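Local coordinates for plastocyanin (Adiantum capillus-veneris, PDB 1KDJ), which carries electrons between the cytochrome b6-f complex and P700 of photosystem I by means of a single bound copper ion, at residues A[39-44]-A[53-58]. Sequence-based numbering, arbitrary orientation.
Sequences IVFDIP and SELKAA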
loop_
_atom_site.group_PDB
_atom_site.type_symbol
_atom_site.label_atom_id
_atom_site.label_comp_id
_atom_site.label_asym_id
_atom_site.label_seq_id
_atom_site.Cartn_x
_atom_site.Cartn_y
_atom_site.Cartn_z
ATOM N N ILE A 39 -0.024 4.226 2.906
ATOM C CA ILE A 39 0.353 2.853 2.571
ATOM C C ILE A 39 1.835 2.719 2.892
ATOM O O ILE A 39 2.624 3.453 2.299
ATOM C CB ILE A 39 0.203 2.517 1.046
ATOM C CG1 ILE A 39 -1.257 2.734 0.565
ATOM C CG2 ILE A 39 0.665 1.048 0.812
ATOM C CD1 ILE A 39 -1.660 4.181 0.162
ATOM N N VAL A 40 2.135 1.779 3.747
ATOM C CA VAL A 40 3.494 1.455 4.141
ATOM C C VAL A 40 3.635 -0.050 4.039
ATOM O O VAL A 40 2.824 -0.799 4.586
ATOM C CB VAL A 40 3.772 1.927 5.618
ATOM C CG1 VAL A 40 5.180 1.551 6.064
ATOM C CG2 VAL A 40 3.644 3.428 5.687
ATOM N N PHE A 41 4.727 -0.503 3.396
ATOM C CA PHE A 41 5.011 -1.923 3.272
ATOM C C PHE A 41 5.740 -2.466 4.464
ATOM O O PHE A 41 6.618 -1.793 4.985
ATOM C CB PHE A 41 5.854 -2.204 2.005
ATOM C CG PHE A 41 4.989 -2.306 0.748
ATOM C CD1 PHE A 41 4.414 -3.523 0.429
ATOM C CD2 PHE A 41 4.737 -1.200 -0.015
ATOM C CE1 PHE A 41 3.578 -3.611 -0.666
ATOM C CE2 PHE A 41 3.899 -1.300 -1.104
ATOM C CZ PHE A 41 3.320 -2.500 -1.429
ATOM N N ASP A 42 5.376 -3.642 4.934
ATOM C CA ASP A 42 6.118 -4.382 5.935
ATOM C C ASP A 42 7.394 -4.930 5.299
ATOM O O ASP A 42 7.358 -5.404 4.159
ATOM C CB ASP A 42 5.371 -5.572 6.407
ATOM C CG ASP A 42 5.006 -5.575 7.868
ATOM O OD1 ASP A 42 5.763 -5.084 8.712
ATOM O OD2 ASP A 42 3.936 -6.093 8.159
ATOM N N ILE A 43 8.538 -4.928 5.969
ATOM C CA ILE A 43 9.761 -5.468 5.365
ATOM C C ILE A 43 9.875 -6.878 5.919
ATOM O O ILE A 43 9.909 -6.999 7.141
ATOM C CB ILE A 43 11.025 -4.673 5.771
ATOM C CG1 ILE A 43 10.871 -3.175 5.523
ATOM C CG2 ILE A 43 12.207 -5.268 4.998
ATOM C CD1 ILE A 43 10.617 -2.760 4.083
ATOM N N PRO A 44 9.897 -7.973 5.144
ATOM C CA PRO A 44 9.989 -9.319 5.676
ATOM C C PRO A 44 11.317 -9.496 6.416
ATOM O O PRO A 44 12.359 -8.907 6.085
ATOM C CB PRO A 44 9.836 -10.198 4.466
ATOM C CG PRO A 44 9.208 -9.303 3.418
ATOM C CD PRO A 44 9.912 -7.988 3.693
ATOM N N SER A 53 15.112 -2.238 0.243
ATOM C CA SER A 53 15.115 -0.921 -0.357
ATOM C C SER A 53 13.957 -0.700 -1.293
ATOM O O SER A 53 13.420 0.409 -1.344
ATOM C CB SER A 53 16.414 -0.673 -1.116
ATOM O OG SER A 53 17.526 -0.810 -0.221
ATOM N N GLU A 54 13.526 -1.731 -2.021
ATOM C CA GLU A 54 12.399 -1.547 -2.925
ATOM C C GLU A 54 11.124 -1.245 -2.177
ATOM O O GLU A 54 10.363 -0.391 -2.599
ATOM C CB GLU A 54 12.040 -2.759 -3.721
ATOM C CG GLU A 54 12.884 -3.181 -4.866
ATOM C CD GLU A 54 12.144 -4.334 -5.494
ATOM O OE1 GLU A 54 12.053 -5.398 -4.891
ATOM O OE2 GLU A 54 11.636 -4.117 -6.574
ATOM N N LEU A 55 10.910 -1.991 -1.107
ATOM C CA LEU A 55 9.724 -1.862 -0.280
ATOM C C LEU A 55 9.688 -0.499 0.411
ATOM O O LEU A 55 8.630 0.167 0.422
ATOM C CB LEU A 55 9.727 -2.999 0.704
ATOM C CG LEU A 55 9.512 -4.437 0.171
ATOM C CD1 LEU A 55 9.506 -5.410 1.312
ATOM C CD2 LEU A 55 8.164 -4.533 -0.566
ATOM N N LYS A 56 10.839 -0.007 0.923
ATOM C CA LYS A 56 10.895 1.352 1.491
ATOM C C LYS A 56 10.560 2.390 0.430
ATOM O O LYS A 56 9.778 3.310 0.690
ATOM C CB LYS A 56 12.288 1.693 2.068
ATOM C CG LYS A 56 12.378 0.756 3.221
ATOM C CD LYS A 56 13.572 0.972 4.108
ATOM C CE LYS A 56 13.007 1.331 5.483
ATOM N NZ LYS A 56 12.363 2.640 5.454
ATOM N N ALA A 57 11.065 2.246 -0.801
ATOM C CA ALA A 57 10.757 3.171 -1.873
ATOM C C ALA A 57 9.297 3.094 -2.317
ATOM O O ALA A 57 8.767 4.003 -2.933
ATOM C CB ALA A 57 11.589 2.874 -3.083
ATOM N N ALA A 58 8.656 1.993 -2.003
ATOM C CA ALA A 58 7.275 1.786 -2.392
ATOM C C ALA A 58 6.360 2.172 -1.230
ATOM O O ALA A 58 5.154 1.904 -1.286
ATOM C CB ALA A 58 7.052 0.297 -2.746
#
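Leu55, on the last turn of helix 49-57, inserts its isobutyl group among Phe41, Ile43 and Pro44 and takes part in three of the four apolar side-chain contacts between the two segments. Its two methyls part company. Leu55 CD1, anti to CA (chi2 -178°), meets Pro44 CD tip to tip at 3.5 Å and also lies 3.6 Å from the backbone O of Asp42. Leu55 CD2 instead approaches the Phe41 ring obliquely, 4.0 Å from Phe41 CD1. The Phe41 and Leu55 side chains cross at about a right angle. Ile43 runs past Leu55 in the opposite direction; CG1 stands beside its own backbone N (chi1 -52°), and chi2 of -60° sets Ile43 CD1 3.5 Å from Leu55 CB and 4.0 Å from Lys56 CG.

The CD2-CE2 edge of the Phe41 ring meets Ala58, the residue after helix 49-57. The Ala58 carbonyl oxygen lies in the ring plane at its edge, 3.4 Å from Phe41 CD2, and Ala58 CB is 3.9 Å from the same carbon. That oxygen is buried and has no hydrogen-bond partner in the model; its nearest contact across the segments is the C-H edge of the ring.

Ser59 OG, hydrogen-bonded to both Phe41 N and Leu55 O, ties the two backbones together just beyond the helix. Strand 40-41 is an edge strand of its sheet, paired with strand 81-86, whose Tyr83 touches both Phe41 and Leu55; the short helix of the plastocyanin beta-sandwich thus packs against this sheet edge, with the Phe41 side chain about 11 Å from that of the copper ligand Cys87.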